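Local coordinates for protein proline dehydrogenase (Deinococcus radiodurans, PDB 4H6Q) that catalyses the FAD-dependent oxidation of L-proline to delta-1-pyrroline-5-carboxylate, the first step in the breakdown of proline to glutamate, at residues 170-175 / 201-206; 190-195 / 211-216. All blocks are in the same frame, centred on the assembly; numbering follows the deposited sequence.

Interaction 1. Residues 170-175 / 201-206; sequences YLYRSL and VAYPDK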
loop_
_atom_site.group_PDB
_atom_site.type_symbol
_atom_site.label_atom_id
_atom_site.label_comp_id
_atom_site.label_asym_id
_atom_site.label_seq_id
_atom_site.Cartn_x
_atom_site.Cartn_y
_atom_site.Cartn_z
ATOM N N TYR A 170 14.642 3.334 1.559
ATOM C CA TYR A 170 15.937 2.910 1.033
ATOM C C TYR A 170 16.459 3.796 -0.077
ATOM O O TYR A 170 17.656 3.714 -0.410
ATOM C CB TYR A 170 15.989 1.407 0.677
ATOM C CG TYR A 170 15.156 0.864 -0.493
ATOM C CD1 TYR A 170 15.166 -0.517 -0.750
ATOM C CD2 TYR A 170 14.311 1.658 -1.285
ATOM C CE1 TYR A 170 14.416 -1.095 -1.799
ATOM C CE2 TYR A 170 13.535 1.093 -2.317
ATOM C CZ TYR A 170 13.583 -0.285 -2.557
ATOM O OH TYR A 170 12.816 -0.830 -3.565
ATOM N N LEU A 171 15.629 4.671 -0.648
ATOM C CA LEU A 171 16.099 5.525 -1.769
ATOM C C LEU A 171 16.707 6.837 -1.277
ATOM O O LEU A 171 16.114 7.531 -0.441
ATOM C CB LEU A 171 14.962 5.862 -2.738
ATOM C CG LEU A 171 14.266 4.716 -3.475
ATOM C CD1 LEU A 171 13.333 5.276 -4.568
ATOM C CD2 LEU A 171 15.243 3.737 -4.090
ATOM N N TYR A 172 17.856 7.215 -1.835
ATOM C CA TYR A 172 18.455 8.495 -1.514
ATOM C C TYR A 172 17.546 9.672 -1.804
ATOM O O TYR A 172 17.649 10.689 -1.114
ATOM C CB TYR A 172 19.742 8.700 -2.331
ATOM C CG TYR A 172 20.758 7.597 -2.198
ATOM C CD1 TYR A 172 21.360 7.303 -0.975
ATOM C CD2 TYR A 172 21.192 6.902 -3.318
ATOM C CE1 TYR A 172 22.344 6.301 -0.883
ATOM C CE2 TYR A 172 22.152 5.910 -3.226
ATOM C CZ TYR A 172 22.735 5.621 -2.009
ATOM O OH TYR A 172 23.705 4.623 -1.924
ATOM N N ARG A 173 16.669 9.543 -2.808
ATOM C CA ARG A 173 15.847 10.686 -3.265
ATOM C C ARG A 173 14.620 10.950 -2.379
ATOM O O ARG A 173 13.951 11.991 -2.532
ATOM C CB ARG A 173 15.348 10.443 -4.686
ATOM C CG ARG A 173 14.529 9.125 -4.856
ATOM C CD ARG A 173 13.927 9.032 -6.270
ATOM N NE ARG A 173 13.028 10.167 -6.532
ATOM C CZ ARG A 173 12.648 10.559 -7.743
ATOM N NH1 ARG A 173 13.076 9.915 -8.839
ATOM N NH2 ARG A 173 11.851 11.608 -7.870
ATOM N N SER A 174 14.286 10.009 -1.495
ATOM C CA SER A 174 12.976 10.045 -0.844
ATOM C C SER A 174 12.730 11.255 0.089
ATOM O O SER A 174 11.620 11.801 0.099
ATOM C CB SER A 174 12.698 8.736 -0.098
ATOM O OG SER A 174 12.524 7.696 -1.053
ATOM N N LEU A 175 13.731 11.669 0.875
ATOM C CA LEU A 175 13.526 12.821 1.747
ATOM C C LEU A 175 13.194 14.084 0.945
ATOM O O LEU A 175 12.314 14.868 1.336
ATOM C CB LEU A 175 14.738 13.074 2.655
ATOM C CG LEU A 175 14.790 12.231 3.936
ATOM C CD1 LEU A 175 16.020 12.644 4.709
ATOM C CD2 LEU A 175 13.570 12.384 4.844
ATOM N N VAL A 201 21.273 4.023 -6.279
ATOM C CA VAL A 201 19.849 4.410 -6.112
ATOM C C VAL A 201 19.422 4.276 -4.671
ATOM O O VAL A 201 18.619 5.088 -4.160
ATOM C CB VAL A 201 18.976 3.449 -7.021
ATOM C CG1 VAL A 201 17.537 3.406 -6.687
ATOM C CG2 VAL A 201 19.254 3.725 -8.554
ATOM N N ALA A 202 19.892 3.213 -4.021
ATOM C CA ALA A 202 19.457 2.839 -2.684
ATOM C C ALA A 202 20.602 2.612 -1.734
ATOM O O ALA A 202 21.614 2.037 -2.114
ATOM C CB ALA A 202 18.621 1.610 -2.746
ATOM N N TYR A 203 20.419 3.016 -0.480
ATOM C CA TYR A 203 21.412 2.790 0.584
ATOM C C TYR A 203 21.725 1.291 0.743
ATOM O O TYR A 203 20.814 0.505 0.998
ATOM C CB TYR A 203 20.841 3.243 1.926
ATOM C CG TYR A 203 20.674 4.718 2.111
ATOM C CD1 TYR A 203 21.777 5.512 2.368
ATOM C CD2 TYR A 203 19.408 5.322 2.076
ATOM C CE1 TYR A 203 21.657 6.870 2.583
ATOM C CE2 TYR A 203 19.274 6.714 2.264
ATOM C CZ TYR A 203 20.415 7.468 2.501
ATOM O OH TYR A 203 20.295 8.836 2.703
ATOM N N PRO A 204 23.001 0.889 0.615
ATOM C CA PRO A 204 23.269 -0.536 0.797
ATOM C C PRO A 204 23.231 -0.985 2.244
ATOM O O PRO A 204 22.982 -2.174 2.512
ATOM C CB PRO A 204 24.708 -0.696 0.301
ATOM C CG PRO A 204 24.955 0.446 -0.530
ATOM C CD PRO A 204 24.076 1.572 -0.125
ATOM N N ASP A 205 23.526 -0.085 3.171
ATOM C CA ASP A 205 23.570 -0.465 4.587
ATOM C C ASP A 205 22.175 -0.357 5.206
ATOM O O ASP A 205 21.529 0.697 5.166
ATOM C CB ASP A 205 24.532 0.453 5.335
ATOM C CG ASP A 205 24.936 -0.082 6.704
ATOM O OD1 ASP A 205 24.123 -0.698 7.407
ATOM O OD2 ASP A 205 26.097 0.135 7.096
ATOM N N LYS A 206 21.722 -1.448 5.810
ATOM C CA LYS A 206 20.400 -1.493 6.439
ATOM C C LYS A 206 20.269 -0.484 7.562
ATOM O O LYS A 206 19.177 0.034 7.775
ATOM C CB LYS A 206 20.090 -2.911 6.932
HETATM O O HOH W 1 17.443 7.486 -5.061
#

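Interaction 2. Residues 190-195 / 211-216; sequences MVKGAY and QNYRRL. With FAD (flavin-adenine dinucleotide), chain C.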
loop_
_atom_site.group_PDB
_atom_site.type_symbol
_atom_site.label_atom_id
_atom_site.label_comp_id
_atom_site.label_asym_id
_atom_site.label_seq_id
_atom_site.Cartn_x
_atom_site.Cartn_y
_atom_site.Cartn_z
ATOM N N MET A 190 5.053 5.449 4.667
ATOM C CA MET A 190 6.501 5.257 4.664
ATOM C C MET A 190 6.798 3.779 4.785
ATOM O O MET A 190 6.242 3.110 5.680
ATOM C CB MET A 190 7.160 5.997 5.816
ATOM C CG MET A 190 6.778 7.505 5.864
ATOM S SD MET A 190 7.015 8.307 4.259
ATOM C CE MET A 190 6.418 9.944 4.696
ATOM N N VAL A 191 7.642 3.263 3.867
ATOM C CA VAL A 191 8.028 1.845 3.864
ATOM C C VAL A 191 9.543 1.811 3.729
ATOM O O VAL A 191 10.160 2.821 3.365
ATOM C CB VAL A 191 7.382 1.083 2.670
ATOM C CG1 VAL A 191 5.863 1.227 2.719
ATOM C CG2 VAL A 191 7.904 1.570 1.316
ATOM N N LYS A 192 10.161 0.659 3.991
ATOM C CA LYS A 192 11.607 0.488 3.735
ATOM C C LYS A 192 11.885 0.375 2.233
ATOM O O LYS A 192 12.730 1.115 1.712
ATOM C CB LYS A 192 12.169 -0.697 4.542
ATOM C CG LYS A 192 12.127 -0.449 6.046
ATOM C CD LYS A 192 12.908 -1.530 6.814
ATOM C CE LYS A 192 12.638 -1.368 8.328
ATOM N NZ LYS A 192 13.640 -2.203 9.097
ATOM N N GLY A 193 11.230 -0.538 1.538
ATOM C CA GLY A 193 11.410 -0.703 0.101
ATOM C C GLY A 193 11.474 -2.164 -0.298
ATOM O O GLY A 193 12.224 -2.920 0.307
ATOM N N ALA A 194 10.683 -2.555 -1.305
ATOM C CA ALA A 194 10.454 -3.974 -1.613
ATOM C C ALA A 194 11.313 -4.557 -2.714
ATOM O O ALA A 194 11.303 -5.769 -2.880
ATOM C CB ALA A 194 8.996 -4.238 -1.960
ATOM N N TYR A 195 12.036 -3.729 -3.457
ATOM C CA TYR A 195 12.630 -4.143 -4.745
ATOM C C TYR A 195 14.153 -4.268 -4.672
ATOM O O TYR A 195 14.772 -3.847 -3.689
ATOM C CB TYR A 195 12.196 -3.170 -5.861
ATOM C CG TYR A 195 10.694 -3.148 -6.020
ATOM C CD1 TYR A 195 10.033 -4.079 -6.844
ATOM C CD2 TYR A 195 9.927 -2.232 -5.326
ATOM C CE1 TYR A 195 8.646 -4.077 -6.967
ATOM C CE2 TYR A 195 8.555 -2.240 -5.437
ATOM C CZ TYR A 195 7.923 -3.138 -6.265
ATOM O OH TYR A 195 6.549 -3.099 -6.320
ATOM N N GLN A 211 17.516 4.345 9.571
ATOM C CA GLN A 211 17.578 5.725 10.007
ATOM C C GLN A 211 16.767 6.637 9.098
ATOM O O GLN A 211 16.048 7.536 9.571
ATOM C CB GLN A 211 19.013 6.224 10.099
ATOM C CG GLN A 211 19.089 7.459 10.982
ATOM C CD GLN A 211 18.420 7.242 12.390
ATOM O OE1 GLN A 211 18.503 6.152 13.016
ATOM N NE2 GLN A 211 17.764 8.277 12.872
ATOM N N ASN A 212 16.879 6.400 7.792
ATOM C CA ASN A 212 16.175 7.239 6.822
ATOM C C ASN A 212 14.669 7.037 6.971
ATOM O O ASN A 212 13.893 7.973 6.746
ATOM C CB ASN A 212 16.636 6.944 5.387
ATOM C CG ASN A 212 16.354 8.089 4.458
ATOM O OD1 ASN A 212 16.680 9.240 4.780
ATOM N ND2 ASN A 212 15.786 7.809 3.287
ATOM N N TYR A 213 14.257 5.820 7.357
ATOM C CA TYR A 213 12.859 5.538 7.647
ATOM C C TYR A 213 12.334 6.456 8.749
ATOM O O TYR A 213 11.256 7.103 8.610
ATOM C CB TYR A 213 12.682 4.054 8.008
ATOM C CG TYR A 213 11.226 3.644 8.113
ATOM C CD1 TYR A 213 10.581 3.026 7.050
ATOM C CD2 TYR A 213 10.474 3.906 9.289
ATOM C CE1 TYR A 213 9.229 2.653 7.128
ATOM C CE2 TYR A 213 9.159 3.536 9.370
ATOM C CZ TYR A 213 8.536 2.935 8.299
ATOM O OH TYR A 213 7.194 2.623 8.396
ATOM N N ARG A 214 13.074 6.536 9.850
ATOM C CA ARG A 214 12.701 7.451 10.920
ATOM C C ARG A 214 12.617 8.897 10.442
ATOM O O ARG A 214 11.667 9.593 10.796
ATOM C CB ARG A 214 13.666 7.324 12.097
ATOM C CG ARG A 214 13.602 5.977 12.786
ATOM C CD ARG A 214 14.729 5.881 13.819
ATOM N NE ARG A 214 14.600 4.740 14.718
ATOM C CZ ARG A 214 14.954 3.506 14.418
ATOM N NH1 ARG A 214 15.487 3.240 13.220
ATOM N NH2 ARG A 214 14.811 2.545 15.343
ATOM N N ARG A 215 13.601 9.372 9.667
ATOM C CA ARG A 215 13.565 10.758 9.185
ATOM C C ARG A 215 12.299 11.004 8.369
ATOM O O ARG A 215 11.663 12.047 8.516
ATOM C CB ARG A 215 14.833 11.102 8.355
ATOM C CG ARG A 215 16.119 11.074 9.162
ATOM C CD ARG A 215 17.292 11.662 8.352
ATOM N NE ARG A 215 17.726 10.738 7.308
ATOM C CZ ARG A 215 18.862 10.039 7.345
ATOM N NH1 ARG A 215 19.697 10.186 8.375
ATOM N NH2 ARG A 215 19.175 9.214 6.357
ATOM N N LEU A 216 11.913 10.057 7.508
ATOM C CA LEU A 216 10.720 10.258 6.687
ATOM C C LEU A 216 9.462 10.390 7.569
ATOM O O LEU A 216 8.628 11.283 7.355
ATOM C CB LEU A 216 10.526 9.084 5.708
ATOM C CG LEU A 216 11.360 9.188 4.434
ATOM C CD1 LEU A 216 11.313 7.838 3.744
ATOM C CD2 LEU A 216 10.809 10.298 3.504
HETATM P PA FAD C . 12.295 -5.715 7.938
HETATM O O1A FAD C . 13.501 -4.975 8.526
HETATM O O2A FAD C . 12.445 -6.334 6.610
HETATM O O5B FAD C . 11.725 -6.790 8.819
HETATM C C5B FAD C . 11.405 -6.503 10.172
HETATM C C4B FAD C . 10.847 -7.698 10.916
HETATM O O4B FAD C . 9.513 -7.871 10.495
HETATM C C3B FAD C . 11.505 -8.989 10.590
HETATM O O3B FAD C . 12.708 -9.238 11.298
HETATM C C2B FAD C . 10.415 -9.944 10.900
HETATM O O2B FAD C . 10.215 -10.089 12.289
HETATM C C1B FAD C . 9.237 -9.231 10.319
HETATM N N9A FAD C . 9.020 -9.502 8.897
HETATM C C8A FAD C . 9.034 -8.570 7.861
HETATM N N7A FAD C . 8.791 -9.142 6.681
HETATM C C5A FAD C . 8.572 -10.493 6.932
HETATM C C6A FAD C . 8.288 -11.582 6.129
HETATM N N6A FAD C . 8.121 -11.448 4.718
HETATM N N1A FAD C . 8.154 -12.783 6.714
HETATM C C2A FAD C . 8.289 -12.953 8.045
HETATM N N3A FAD C . 8.572 -11.935 8.873
HETATM C C4A FAD C . 8.699 -10.728 8.332
HETATM N N1 FAD C . 7.414 -1.335 -0.246
HETATM C C2 FAD C . 7.397 -0.770 -1.484
HETATM O O2 FAD C . 8.542 -0.701 -2.120
HETATM N N3 FAD C . 6.259 -0.269 -2.056
HETATM C C4 FAD C . 5.038 -0.320 -1.394
HETATM O O4 FAD C . 3.924 0.161 -1.981
HETATM C C4X FAD C . 5.000 -0.925 -0.060
HETATM N N5 FAD C . 3.825 -1.003 0.642
HETATM C C5X FAD C . 3.875 -1.549 1.905
HETATM C C6 FAD C . 2.692 -1.634 2.656
HETATM C C7 FAD C . 2.723 -2.165 3.971
HETATM C C7M FAD C . 1.438 -2.257 4.790
HETATM C C8 FAD C . 3.960 -2.604 4.504
HETATM C C8M FAD C . 4.039 -3.168 5.897
HETATM C C9 FAD C . 5.130 -2.548 3.731
HETATM C C9A FAD C . 5.095 -2.010 2.459
HETATM N N10 FAD C . 6.295 -1.935 1.723
HETATM C C10 FAD C . 6.250 -1.403 0.458
HETATM C "C1'" FAD C . 7.573 -2.358 2.272
HETATM C "C2'" FAD C . 8.071 -3.715 1.882
HETATM O "O2'" FAD C . 6.914 -4.520 1.692
HETATM C "C3'" FAD C . 9.080 -3.896 3.043
HETATM O "O3'" FAD C . 10.408 -3.593 2.736
HETATM C "C4'" FAD C . 9.013 -5.150 3.822
HETATM O "O4'" FAD C . 7.726 -5.190 4.327
HETATM C "C5'" FAD C . 10.049 -5.084 4.934
HETATM O "O5'" FAD C . 9.417 -5.349 6.149
HETATM P P FAD C . 9.633 -4.448 7.443
HETATM O O1P FAD C . 9.515 -2.898 7.315
HETATM O O2P FAD C . 8.811 -5.214 8.515
HETATM O O3P FAD C . 11.135 -4.730 7.964
#

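Interaction 1. Residues 170-175 / 201-206
Tyr-172 and Tyr-203 each have CG anti to their own carbonyl carbon (chi1 -55° and -70°), and their rings meet as an edge-to-face (T-shaped) pair, with centroids 4.6 Å apart. The edge of Tyr-172 is turned to the face of Tyr-203, and CD1 of Tyr-172 stands 3.5 Å above the plane of the Tyr-203 ring, over its centre. One face of the Tyr-172 ring rests near Ala-202 CA, and Tyr-172 OH touches Pro-204 CD and hydrogen-bonds to Ala-199 O. The backbones are joined by a single beta bridge between Leu-171 and Ala-202. Tyr-203 N donates to Tyr-170 O at 2.9 Å. Tyr-172 N donates to Val-201 O at 3.2 Å. A water also donates to Val-201 O (2.8 Å) and accepts from Arg-173 N. Next to the bridge, Leu-171 and Val-201 lie side by side, with CD2 of the leucine only 3.5 Å from CG1 of the valine, a tight contact. An alanine in place of Tyr-203 would probably leave the edge of Tyr-172 without its aromatic face and open a gap beside Tyr-170 O. The bridge ties the turn leading into helix 174-180 to the loop between strand 188-191 and helix 206-222. Leu-171 packs on Val-144 of helix 144-158, and Tyr-203 on Asp-208 of helix 206-222.

Interaction 2. Residues 190-195 / 211-216
Met-190 and Tyr-213 meet inside a beta-alpha-beta unit of the proline dehydrogenase (beta-alpha)8 barrel, where helix 206-222 packs on strand 188-191. Tyr-213 has CG anti to its backbone N (chi1 -171°), and its ring turns an edge to the backbone at the strand end. Val-191 C is in the ring plane, at the edge, 3.5 Å from Tyr-213 CE1. The tyrosine OH lies 2.9 Å from Met-190 O and makes a weak hydrogen bond to Ala-230 O of the next strand. Met-190 CB packs near Tyr-213 CE1. The methionine chain then bends at chi2 (-51°), with SD 3.9 Å from Leu-216 CB and CE close to Leu-216 O. Val-191 points away from the helix and packs on the flavin, CG1 against C9A and N10, CG2 against N1. The Lys-192 chain is extended beyond CG and crosses the Tyr-213 side chain at about a right angle, CG near CD1. Its ammonium has salt bridges to Asp-210 and Asp-233, which probably favour the charged form. Lys-192 NZ also donates to FAD O1A at 2.8 Å. Ala-194 N donates to FAD O2 at 2.9 Å. On the helix, Arg-215 grips Asn-212 side-on. Arg-215 NE and NH2 both donate to Asn-212 OD1, at 3.1 and 3.0 Å, and that oxygen lies close to the guanidinium plane, with NE on a lone pair of OD1.

In the fold
Interactions 1 and 2 have centres 8 Å apart and alternate along the chain. Tyr-170 is the main connection. Tyr-170 N probably hydrogen-bonds to Lys-192 O at 2.9 Å, and Tyr-170 OH to Tyr-195 N at 3.0 Å. Tyr-170 CZ packs 3.5 Å from Gly-193 CA. A second touch joins Leu-175 CD1 to Asn-212 OD1 at 3.5 Å. The loop that reaches FAD in 190-195 thus lies against the turn bridged to 201-206. The Tyr-170 side chain is about 5 Å from FAD and about 9 Å from the bound tetrahydrofuran-2-carboxylic acid. The Val-191 side chain, against the flavin, is about 7 Å from that ligand.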